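Local coordinates for macrodomain protein (Streptomyces coelicolor, PDB 5E3B) that probably hydrolyses the bond that joins ADP-ribose to thymidine in DNA, releasing ADP-ribose, at residues I24-G29 against V172-H177. Sequence-based numbering, arbitrary orientation.
Sequences ISYVRG and VTVYDH. With NA (sodium ion), chain C.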
loop_
_atom_site.group_PDB
_atom_site.type_symbol
_atom_site.label_atom_id
_atom_site.label_comp_id
_atom_site.label_asym_id
_atom_site.label_seq_id
_atom_site.Cartn_x
_atom_site.Cartn_y
_atom_site.Cartn_z
ATOM N N ILE A 24 6.256 -5.474 -14.042
ATOM C CA ILE A 24 5.581 -4.309 -13.507
ATOM C C ILE A 24 5.067 -3.508 -14.693
ATOM O O ILE A 24 5.852 -3.258 -15.681
ATOM C CB ILE A 24 6.492 -3.404 -12.764
ATOM C CG1 ILE A 24 6.977 -4.068 -11.485
ATOM C CG2 ILE A 24 5.774 -2.070 -12.395
ATOM C CD1 ILE A 24 8.069 -3.349 -10.693
ATOM N N SER A 25 3.810 -3.087 -14.606
ATOM C CA SER A 25 3.178 -2.167 -15.584
ATOM C C SER A 25 3.204 -0.789 -15.004
ATOM O O SER A 25 2.903 -0.621 -13.830
ATOM C CB SER A 25 1.741 -2.557 -15.897
ATOM O OG SER A 25 1.045 -1.564 -16.643
ATOM N N TYR A 26 3.475 0.239 -15.830
ATOM C CA TYR A 26 3.511 1.611 -15.377
ATOM C C TYR A 26 2.420 2.310 -16.142
ATOM O O TYR A 26 2.393 2.193 -17.365
ATOM C CB TYR A 26 4.851 2.325 -15.705
ATOM C CG TYR A 26 6.005 1.621 -15.118
ATOM C CD1 TYR A 26 6.320 1.754 -13.779
ATOM C CD2 TYR A 26 6.655 0.633 -15.877
ATOM C CE1 TYR A 26 7.353 1.023 -13.249
ATOM C CE2 TYR A 26 7.700 -0.119 -15.366
ATOM C CZ TYR A 26 8.039 0.067 -14.063
ATOM O OH TYR A 26 9.084 -0.767 -13.670
ATOM N N VAL A 27 1.473 2.909 -15.426
ATOM C CA VAL A 27 0.348 3.585 -16.053
ATOM C C VAL A 27 0.047 4.881 -15.363
ATOM O O VAL A 27 0.377 5.138 -14.207
ATOM C CB VAL A 27 -0.908 2.718 -16.111
ATOM C CG1 VAL A 27 -0.716 1.398 -16.754
ATOM C CG2 VAL A 27 -1.431 2.609 -14.702
ATOM N N ARG A 28 -0.544 5.798 -16.135
ATOM C CA ARG A 28 -1.037 7.010 -15.615
ATOM C C ARG A 28 -2.526 6.769 -15.302
ATOM O O ARG A 28 -3.284 6.281 -16.152
ATOM C CB ARG A 28 -0.830 8.144 -16.615
ATOM C CG ARG A 28 -1.495 9.369 -16.140
ATOM C CD ARG A 28 -0.759 10.604 -16.458
ATOM N NE ARG A 28 -1.631 11.715 -16.157
ATOM C CZ ARG A 28 -1.494 12.955 -16.599
ATOM N NH1 ARG A 28 -0.493 13.285 -17.403
ATOM N NH2 ARG A 28 -2.390 13.880 -16.256
ATOM N N GLY A 29 -2.860 6.993 -14.050
ATOM C CA GLY A 29 -4.197 6.675 -13.559
ATOM C C GLY A 29 -4.340 6.806 -12.075
ATOM O O GLY A 29 -3.441 7.115 -11.325
ATOM N N VAL A 172 1.992 -6.485 -10.737
ATOM C CA VAL A 172 2.020 -5.212 -10.134
ATOM C C VAL A 172 1.830 -4.111 -11.169
ATOM O O VAL A 172 2.430 -4.142 -12.269
ATOM C CB VAL A 172 3.369 -4.986 -9.439
ATOM C CG1 VAL A 172 3.478 -3.545 -8.977
ATOM C CG2 VAL A 172 3.540 -5.907 -8.250
ATOM N N THR A 173 1.010 -3.161 -10.837
ATOM C CA THR A 173 0.902 -1.938 -11.621
ATOM C C THR A 173 1.145 -0.732 -10.740
ATOM O O THR A 173 0.628 -0.582 -9.633
ATOM C CB THR A 173 -0.491 -1.847 -12.241
ATOM O OG1 THR A 173 -0.872 -3.028 -12.969
ATOM C CG2 THR A 173 -0.703 -0.572 -13.074
ATOM N N VAL A 174 2.017 0.196 -11.226
ATOM C CA VAL A 174 2.422 1.400 -10.540
ATOM C C VAL A 174 1.819 2.603 -11.266
ATOM O O VAL A 174 1.968 2.740 -12.478
ATOM C CB VAL A 174 3.966 1.535 -10.511
ATOM C CG1 VAL A 174 4.492 2.872 -10.048
ATOM C CG2 VAL A 174 4.577 0.384 -9.732
ATOM N N TYR A 175 1.092 3.408 -10.493
ATOM C CA TYR A 175 0.288 4.520 -11.082
ATOM C C TYR A 175 0.880 5.883 -10.762
ATOM O O TYR A 175 1.267 6.231 -9.664
ATOM C CB TYR A 175 -1.129 4.455 -10.456
ATOM C CG TYR A 175 -1.909 3.271 -10.785
ATOM C CD1 TYR A 175 -1.664 2.036 -10.131
ATOM C CD2 TYR A 175 -2.949 3.277 -11.736
ATOM C CE1 TYR A 175 -2.379 0.915 -10.450
ATOM C CE2 TYR A 175 -3.687 2.124 -12.041
ATOM C CZ TYR A 175 -3.423 0.929 -11.354
ATOM O OH TYR A 175 -4.175 -0.181 -11.692
ATOM N N ASP A 176 0.949 6.682 -11.829
ATOM C CA ASP A 176 1.229 8.120 -11.669
ATOM C C ASP A 176 -0.066 8.956 -11.777
ATOM O O ASP A 176 -0.837 8.765 -12.626
ATOM C CB ASP A 176 2.226 8.618 -12.731
ATOM C CG ASP A 176 3.044 9.895 -12.311
ATOM O OD1 ASP A 176 3.026 10.368 -11.115
ATOM O OD2 ASP A 176 3.773 10.411 -13.226
ATOM N N HIS A 177 -0.168 9.879 -10.825
ATOM C CA HIS A 177 -1.313 10.854 -10.647
ATOM C C HIS A 177 -0.870 11.977 -9.630
ATOM O O HIS A 177 0.048 11.776 -8.803
ATOM C CB HIS A 177 -2.529 10.151 -10.105
ATOM C CG HIS A 177 -3.859 10.823 -10.407
ATOM N ND1 HIS A 177 -4.294 11.955 -9.747
ATOM C CD2 HIS A 177 -4.912 10.423 -11.178
ATOM C CE1 HIS A 177 -5.494 12.298 -10.199
ATOM N NE2 HIS A 177 -5.910 11.372 -11.043
HETATM NA NA NA C . 3.469 9.608 -15.673
HETATM O O HOH W 1 2.720 6.763 -15.560
#
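At one edge of the macrodomain sheet, the outermost strand 25-28 runs parallel to the C-terminal strand 172-176, with Ser-25 facing Thr-173, Tyr-26 Val-174, Val-27 Tyr-175 and Arg-28 Asp-176. Five backbone hydrogen bonds join the two segments, four of them within the strands. Ser-25 bonds through both its backbone N and its O, the N giving to Val-172 O (2.9 Å) and the O taking Val-174 N. Val-27 repeats the pattern, its N giving to Val-174 O and its O receiving Asp-176 N. Gly-29 N adds the last bond, to Asp-176 O at 3.0 Å, past the end of the strand and with the donor tilted from the carbonyl plane. On one face, Val-27 and Tyr-175 lie side by side: with Val-27 CG1 anti to the carbonyl carbon (chi1 -54°), CG2 falls between that carbon and the backbone N and meets Tyr-175 CD2 at 3.4 Å and Thr-173 CG2 at 3.6 Å. The phenol of Tyr-175 ends in a hydrogen bond to His-141 on the next strand. On the other face, Ile-24 CG2 touches Val-174 CG2 at 3.8 Å and lies over one face of the Tyr-26 ring, offset toward the rim; Tyr-26 CD1 is 4.0 Å from Val-174 CB. Helix 154-166 covers this side; its Glu-158 is hydrogen-bonded to the Tyr-26 hydroxyl, and Trp-154 packs on Val-174. One of two modelled Asp-176 conformers places OD2 2.6 Å from a sodium ion, also bound by a water. Parallel pairing of the first and last strands, backed by the helix that precedes the last, is typical of the macrodomain's three-layered alpha/beta/alpha fold.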